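DUF1460 domain-containing protein (Legionella pneumophila subsp. pneumophila, PDB 2IM9) is of unknown function but belongs to an N-acetylmuramoyl-L-alanine amidase-like family, and so may cleave peptidoglycan. Local coordinates at residues V166-P177 and L212-P223. Residues are numbered along the deposited sequence; the frame is centred on the assembly and turned at random.
Sequences VALYANALINKP and LETSLSNVPYIP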
ATOM      1  N   VAL A 166      -8.403 -22.278   1.716  1.00 20.92           N
ATOM      2  CA  VAL A 166      -9.713 -21.864   1.228  1.00 19.92           C
ATOM      3  C   VAL A 166      -9.570 -20.752   0.176  1.00 19.33           C
ATOM      4  O   VAL A 166     -10.575 -20.256  -0.353  1.00 18.44           O
ATOM      5  CB  VAL A 166     -10.603 -21.377   2.380  1.00 20.13           C
ATOM      6  CG1 VAL A 166     -10.886 -22.534   3.357  1.00 20.64           C
ATOM      7  CG2 VAL A 166      -9.950 -20.233   3.116  1.00 19.89           C
ATOM      8  N   ALA A 167      -8.324 -20.383  -0.130  1.00 18.31           N
ATOM      9  CA  ALA A 167      -8.065 -19.251  -1.037  1.00 17.33           C
ATOM     10  C   ALA A 167      -8.397 -19.528  -2.498  1.00 16.92           C
ATOM     11  O   ALA A 167      -8.358 -20.679  -2.953  1.00 16.88           O
ATOM     12  CB  ALA A 167      -6.620 -18.785  -0.919  1.00 18.22           C
ATOM     13  N   LEU A 168      -8.686 -18.442  -3.210  1.00 16.31           N
ATOM     14  CA  LEU A 168      -8.987 -18.434  -4.644  1.00 16.31           C
ATOM     15  C   LEU A 168      -8.028 -17.453  -5.321  1.00 16.62           C
ATOM     16  O   LEU A 168      -7.249 -16.788  -4.647  1.00 17.46           O
ATOM     17  CB  LEU A 168     -10.429 -17.983  -4.871  1.00 15.93           C
ATOM     18  CG  LEU A 168     -11.501 -18.830  -4.164  1.00 17.08           C
ATOM     19  CD1 LEU A 168     -12.880 -18.170  -4.220  1.00 17.36           C
ATOM     20  CD2 LEU A 168     -11.508 -20.247  -4.755  1.00 19.32           C
ATOM     21  N   TYR A 169      -8.069 -17.378  -6.654  1.00 17.08           N
ATOM     22  CA  TYR A 169      -7.216 -16.434  -7.388  1.00 17.26           C
ATOM     23  C   TYR A 169      -8.040 -15.332  -8.027  1.00 17.31           C
ATOM     24  O   TYR A 169      -9.057 -15.597  -8.709  1.00 18.19           O
ATOM     25  CB  TYR A 169      -6.423 -17.150  -8.498  1.00 17.19           C
ATOM     26  CG  TYR A 169      -5.449 -18.212  -8.027  1.00 17.41           C
ATOM     27  CD1 TYR A 169      -4.215 -17.861  -7.486  1.00 17.27           C
ATOM     28  CD2 TYR A 169      -5.753 -19.561  -8.173  1.00 16.31           C
ATOM     29  CE1 TYR A 169      -3.315 -18.832  -7.062  1.00 17.39           C
ATOM     30  CE2 TYR A 169      -4.857 -20.552  -7.765  1.00 17.21           C
ATOM     31  CZ  TYR A 169      -3.650 -20.184  -7.211  1.00 18.91           C
ATOM     32  OH  TYR A 169      -2.780 -21.184  -6.814  1.00 17.75           O
ATOM     33  N   ALA A 170      -7.618 -14.093  -7.795  1.00 17.03           N
ATOM     34  CA  ALA A 170      -8.166 -12.942  -8.519  1.00 18.02           C
ATOM     35  C   ALA A 170      -7.192 -12.562  -9.626  1.00 18.13           C
ATOM     36  O   ALA A 170      -5.981 -12.563  -9.414  1.00 17.90           O
ATOM     37  CB  ALA A 170      -8.347 -11.778  -7.585  1.00 17.75           C
ATOM     38  N   ASN A 171      -7.729 -12.228 -10.801  1.00 18.77           N
ATOM     39  CA  ASN A 171      -6.908 -11.766 -11.910  1.00 20.35           C
ATOM     40  C   ASN A 171      -7.457 -10.450 -12.446  1.00 20.44           C
ATOM     41  O   ASN A 171      -8.675 -10.259 -12.539  1.00 21.51           O
ATOM     42  CB  ASN A 171      -6.895 -12.775 -13.052  1.00 21.80           C
ATOM     43  CG  ASN A 171      -6.664 -14.186 -12.581  1.00 25.12           C
ATOM     44  OD1 ASN A 171      -7.496 -15.070 -12.829  1.00 31.72           O
ATOM     45  ND2 ASN A 171      -5.560 -14.414 -11.885  1.00 24.97           N
ATOM     46  N   ALA A 172      -6.559  -9.543 -12.782  1.00 18.84           N
ATOM     47  CA  ALA A 172      -6.956  -8.368 -13.537  1.00 18.16           C
ATOM     48  C   ALA A 172      -5.913  -8.190 -14.609  1.00 17.85           C
ATOM     49  O   ALA A 172      -4.736  -8.387 -14.358  1.00 17.52           O
ATOM     50  CB  ALA A 172      -6.991  -7.157 -12.642  1.00 18.26           C
ATOM     51  N   LEU A 173      -6.355  -7.811 -15.803  1.00 17.93           N
ATOM     52  CA  LEU A 173      -5.406  -7.530 -16.872  1.00 17.69           C
ATOM     53  C   LEU A 173      -5.043  -6.050 -16.791  1.00 16.76           C
ATOM     54  O   LEU A 173      -5.859  -5.184 -17.137  1.00 17.13           O
ATOM     55  CB  LEU A 173      -5.992  -7.885 -18.233  1.00 18.39           C
ATOM     56  CG  LEU A 173      -4.989  -7.750 -19.371  1.00 19.43           C
ATOM     57  CD1 LEU A 173      -3.828  -8.709 -19.185  1.00 19.76           C
ATOM     58  CD2 LEU A 173      -5.694  -8.003 -20.687  1.00 21.50           C
ATOM     59  N   ILE A 174      -3.842  -5.796 -16.280  1.00 15.83           N
ATOM     60  CA  ILE A 174      -3.366  -4.435 -16.008  1.00 15.89           C
ATOM     61  C   ILE A 174      -2.670  -3.935 -17.250  1.00 14.95           C
ATOM     62  O   ILE A 174      -1.564  -4.375 -17.577  1.00 15.09           O
ATOM     63  CB  ILE A 174      -2.367  -4.349 -14.811  1.00 16.76           C
ATOM     64  CG1 ILE A 174      -2.905  -5.044 -13.550  1.00 19.71           C
ATOM     65  CG2 ILE A 174      -1.987  -2.886 -14.548  1.00 17.43           C
ATOM     66  CD1 ILE A 174      -4.135  -4.415 -12.937  1.00 22.84           C
ATOM     67  N   ASN A 175      -3.319  -3.011 -17.940  1.00 14.62           N
ATOM     68  CA  ASN A 175      -2.836  -2.511 -19.225  1.00 14.55           C
ATOM     69  C   ASN A 175      -2.235  -1.128 -18.963  1.00 14.48           C
ATOM     70  O   ASN A 175      -2.967  -0.132 -18.928  1.00 14.04           O
ATOM     71  CB  ASN A 175      -4.032  -2.426 -20.191  1.00 15.37           C
ATOM     72  CG  ASN A 175      -3.633  -2.024 -21.611  1.00 16.95           C
ATOM     73  OD1 ASN A 175      -2.712  -1.237 -21.806  1.00 18.06           O
ATOM     74  ND2 ASN A 175      -4.364  -2.548 -22.614  1.00 16.72           N
ATOM     75  N   LYS A 176      -0.920  -1.069 -18.740  1.00 14.38           N
ATOM     76  CA  LYS A 176      -0.294   0.222 -18.405  1.00 14.57           C
ATOM     77  C   LYS A 176      -0.455   1.276 -19.508  1.00 14.75           C
ATOM     78  O   LYS A 176      -0.835   2.420 -19.210  1.00 14.80           O
ATOM     79  CB  LYS A 176       1.170   0.048 -17.998  1.00 14.47           C
ATOM     80  CG  LYS A 176       1.313  -0.502 -16.602  1.00 15.72           C
ATOM     81  CD  LYS A 176       2.763  -0.424 -16.109  1.00 16.98           C
ATOM     82  CE  LYS A 176       2.860  -1.065 -14.733  1.00 17.18           C
ATOM     83  NZ  LYS A 176       4.273  -1.197 -14.238  1.00 17.49           N
ATOM     84  N   PRO A 177      -0.200   0.906 -20.787  1.00 14.63           N
ATOM     85  CA  PRO A 177      -0.388   1.950 -21.809  1.00 15.24           C
ATOM     86  C   PRO A 177      -1.796   2.540 -21.850  1.00 14.95           C
ATOM     87  O   PRO A 177      -1.945   3.755 -22.028  1.00 15.57           O
ATOM     88  CB  PRO A 177      -0.029   1.234 -23.120  1.00 16.06           C
ATOM     89  CG  PRO A 177       0.934   0.161 -22.689  1.00 15.01           C
ATOM     90  CD  PRO A 177       0.320  -0.339 -21.382  1.00 14.94           C
ATOM     91  N   LEU A 212       5.018   0.822 -22.248  1.00 18.58           N
ATOM     92  CA  LEU A 212       5.058  -0.019 -21.064  1.00 18.72           C
ATOM     93  C   LEU A 212       4.284  -1.325 -21.242  1.00 18.86           C
ATOM     94  O   LEU A 212       3.591  -1.522 -22.233  1.00 17.58           O
ATOM     95  CB  LEU A 212       4.583   0.743 -19.828  1.00 18.74           C
ATOM     96  CG  LEU A 212       5.379   2.014 -19.466  1.00 20.14           C
ATOM     97  CD1 LEU A 212       4.776   2.639 -18.209  1.00 21.31           C
ATOM     98  CD2 LEU A 212       6.858   1.711 -19.271  1.00 20.97           C
ATOM     99  N   GLU A 213       4.400  -2.189 -20.236  1.00 18.91           N
ATOM    100  CA  GLU A 213       3.921  -3.558 -20.393  0.50 19.38           C
ATOM    101  C   GLU A 213       2.484  -3.776 -19.908  1.00 19.20           C
ATOM    102  O   GLU A 213       1.887  -2.919 -19.252  1.00 19.58           O
ATOM    103  CB  GLU A 213       4.894  -4.571 -19.764  0.50 20.02           C
ATOM    104  CG  GLU A 213       6.345  -4.488 -20.287  0.50 21.24           C
ATOM    105  CD  GLU A 213       6.447  -4.541 -21.815  0.50 24.22           C
ATOM    106  OE1 GLU A 213       5.923  -5.503 -22.419  0.50 25.23           O
ATOM    107  OE2 GLU A 213       7.053  -3.617 -22.412  0.50 25.67           O
ATOM    108  N   THR A 214       1.925  -4.922 -20.299  1.00 18.19           N
ATOM    109  CA  THR A 214       0.591  -5.340 -19.865  1.00 18.54           C
ATOM    110  C   THR A 214       0.808  -6.618 -19.069  1.00 18.08           C
ATOM    111  O   THR A 214       1.561  -7.477 -19.502  1.00 18.01           O
ATOM    112  CB  THR A 214      -0.333  -5.565 -21.065  1.00 18.43           C
ATOM    113  OG1 THR A 214      -0.650  -4.291 -21.649  1.00 18.62           O
ATOM    114  CG2 THR A 214      -1.622  -6.298 -20.660  1.00 19.24           C
ATOM    115  N   SER A 215       0.182  -6.715 -17.891  1.00 18.11           N
ATOM    116  CA  SER A 215       0.430  -7.838 -16.994  1.00 18.17           C
ATOM    117  C   SER A 215      -0.869  -8.342 -16.428  1.00 17.90           C
ATOM    118  O   SER A 215      -1.686  -7.547 -15.941  1.00 17.71           O
ATOM    119  CB  SER A 215       1.308  -7.405 -15.819  1.00 18.97           C
ATOM    120  OG  SER A 215       2.482  -6.749 -16.253  1.00 22.24           O
ATOM    121  N   LEU A 216      -1.049  -9.663 -16.461  1.00 16.64           N
ATOM    122  CA  LEU A 216      -2.222 -10.261 -15.850  1.00 15.89           C
ATOM    123  C   LEU A 216      -1.865 -10.600 -14.412  1.00 15.36           C
ATOM    124  O   LEU A 216      -0.925 -11.361 -14.170  1.00 15.19           O
ATOM    125  CB  LEU A 216      -2.624 -11.538 -16.596  1.00 15.58           C
ATOM    126  CG  LEU A 216      -3.896 -12.262 -16.128  1.00 15.69           C
ATOM    127  CD1 LEU A 216      -5.184 -11.482 -16.424  1.00 16.83           C
ATOM    128  CD2 LEU A 216      -3.917 -13.659 -16.798  1.00 15.94           C
ATOM    129  N   SER A 217      -2.595 -10.046 -13.449  1.00 14.49           N
ATOM    130  CA  SER A 217      -2.253 -10.317 -12.066  1.00 14.30           C
ATOM    131  C   SER A 217      -2.683 -11.731 -11.670  1.00 14.52           C
ATOM    132  O   SER A 217      -3.491 -12.374 -12.363  1.00 14.46           O
ATOM    133  CB  SER A 217      -2.870  -9.275 -11.135  1.00 14.22           C
ATOM    134  OG  SER A 217      -4.271  -9.429 -11.071  1.00 14.52           O
ATOM    135  N   ASN A 218      -2.137 -12.214 -10.556  1.00 15.21           N
ATOM    136  CA  ASN A 218      -2.544 -13.507  -9.995  1.00 15.53           C
ATOM    137  C   ASN A 218      -2.487 -13.354  -8.470  1.00 15.51           C
ATOM    138  O   ASN A 218      -1.445 -13.585  -7.819  1.00 17.35           O
ATOM    139  CB  ASN A 218      -1.646 -14.649 -10.487  1.00 16.41           C
ATOM    140  CG  ASN A 218      -2.347 -16.016 -10.444  1.00 18.06           C
ATOM    141  OD1 ASN A 218      -3.569 -16.111 -10.628  1.00 21.62           O
ATOM    142  ND2 ASN A 218      -1.568 -17.076 -10.262  1.00 19.13           N
ATOM    143  N   VAL A 219      -3.606 -12.916  -7.909  1.00 14.66           N
ATOM    144  CA  VAL A 219      -3.617 -12.467  -6.521  1.00 14.87           C
ATOM    145  C   VAL A 219      -4.429 -13.436  -5.678  1.00 14.54           C
ATOM    146  O   VAL A 219      -5.661 -13.477  -5.807  1.00 14.88           O
ATOM    147  CB  VAL A 219      -4.249 -11.069  -6.385  1.00 14.27           C
ATOM    148  CG1 VAL A 219      -4.240 -10.627  -4.902  1.00 15.45           C
ATOM    149  CG2 VAL A 219      -3.497 -10.042  -7.287  1.00 15.17           C
ATOM    150  N   PRO A 220      -3.755 -14.189  -4.786  1.00 15.23           N
ATOM    151  CA  PRO A 220      -4.547 -15.063  -3.917  1.00 14.87           C
ATOM    152  C   PRO A 220      -5.459 -14.253  -3.006  1.00 14.50           C
ATOM    153  O   PRO A 220      -5.092 -13.141  -2.581  1.00 14.23           O
ATOM    154  CB  PRO A 220      -3.480 -15.796  -3.091  1.00 15.80           C
ATOM    155  CG  PRO A 220      -2.238 -15.729  -3.949  1.00 16.57           C
ATOM    156  CD  PRO A 220      -2.307 -14.343  -4.531  1.00 15.38           C
ATOM    157  N   TYR A 221      -6.638 -14.785  -2.708  1.00 13.67           N
ATOM    158  CA  TYR A 221      -7.493 -14.131  -1.704  1.00 14.21           C
ATOM    159  C   TYR A 221      -8.341 -15.148  -0.974  1.00 14.33           C
ATOM    160  O   TYR A 221      -8.742 -16.180  -1.549  1.00 13.91           O
ATOM    161  CB  TYR A 221      -8.363 -13.000  -2.301  1.00 14.24           C
ATOM    162  CG  TYR A 221      -9.502 -13.463  -3.193  1.00 14.54           C
ATOM    163  CD1 TYR A 221     -10.813 -13.544  -2.701  1.00 15.32           C
ATOM    164  CD2 TYR A 221      -9.279 -13.805  -4.533  1.00 13.62           C
ATOM    165  CE1 TYR A 221     -11.878 -13.954  -3.523  1.00 16.02           C
ATOM    166  CE2 TYR A 221     -10.353 -14.256  -5.353  1.00 15.70           C
ATOM    167  CZ  TYR A 221     -11.631 -14.311  -4.839  1.00 16.23           C
ATOM    168  OH  TYR A 221     -12.681 -14.725  -5.651  1.00 17.96           O
ATOM    169  N   ILE A 222      -8.577 -14.859   0.306  1.00 14.62           N
ATOM    170  CA  ILE A 222      -9.511 -15.651   1.096  1.00 14.71           C
ATOM    171  C   ILE A 222     -10.869 -15.019   0.864  1.00 14.72           C
ATOM    172  O   ILE A 222     -11.067 -13.837   1.161  1.00 13.74           O
ATOM    173  CB  ILE A 222      -9.190 -15.583   2.584  1.00 15.04           C
ATOM    174  CG1 ILE A 222      -7.773 -16.096   2.860  1.00 16.30           C
ATOM    175  CG2 ILE A 222     -10.169 -16.454   3.395  1.00 16.63           C
ATOM    176  CD1 ILE A 222      -7.342 -15.819   4.277  1.00 21.38           C
ATOM    177  N   PRO A 223     -11.813 -15.796   0.321  1.00 15.00           N
ATOM    178  CA  PRO A 223     -13.131 -15.278  -0.034  1.00 16.27           C
ATOM    179  C   PRO A 223     -14.051 -15.065   1.170  1.00 16.40           C
ATOM    180  O   PRO A 223     -13.935 -15.781   2.176  1.00 16.60           O
ATOM    181  CB  PRO A 223     -13.704 -16.402  -0.900  1.00 16.04           C
ATOM    182  CG  PRO A 223     -13.093 -17.603  -0.384  1.00 16.45           C
ATOM    183  CD  PRO A 223     -11.686 -17.226  -0.022  1.00 15.19           C
TER
HETATM  184  O   HOH W   1     -11.813 -15.803  -8.162  1.00 28.39           O
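The Tyr221 ring receives Leu168 CB over one face, 4.2 Å from the ring centroid and off-centre, while Tyr169 C and Ala170 N lie at its edge, near the ring plane. With chi1 at 71°, CG stands between the backbone N and carbonyl carbon, which carries the ring across to the partner strand; a water links Tyr221 OH to Tyr169 O. The ring of Tyr169 and the amide of Asn218 are 17° from parallel, with Asn218 OD1 meeting the ring obliquely, 3.7 Å from Tyr169 CD1. That amide lies beside the Asn171 amide, whose ND2 donates to Ser217 O at 2.9 Å and, weakly, to Asn218 OD1.

Antiparallel pairing follows from the 167° between segments 173-175 and 214-216 and reciprocal backbone hydrogen bonds of Leu168 with Tyr221, Ala170 with Val219 and Ile174 with Ser215. Between the last two pairs the register holds: Ala172 O takes Ser217 N, but, with Ser217 O given to Asn171, Ala172 N donates to Ser217 OG (2.9 Å), also hydrogen-bonded to Asp265 OD2.

Strand 214-223 also makes backbone hydrogen bonds through Ile222 with Ile312 of strand 311-317. Ala170, Val219 and Tyr221 pack on strand 246-254, and Ile174 rests on Ile139 of helix 137-147.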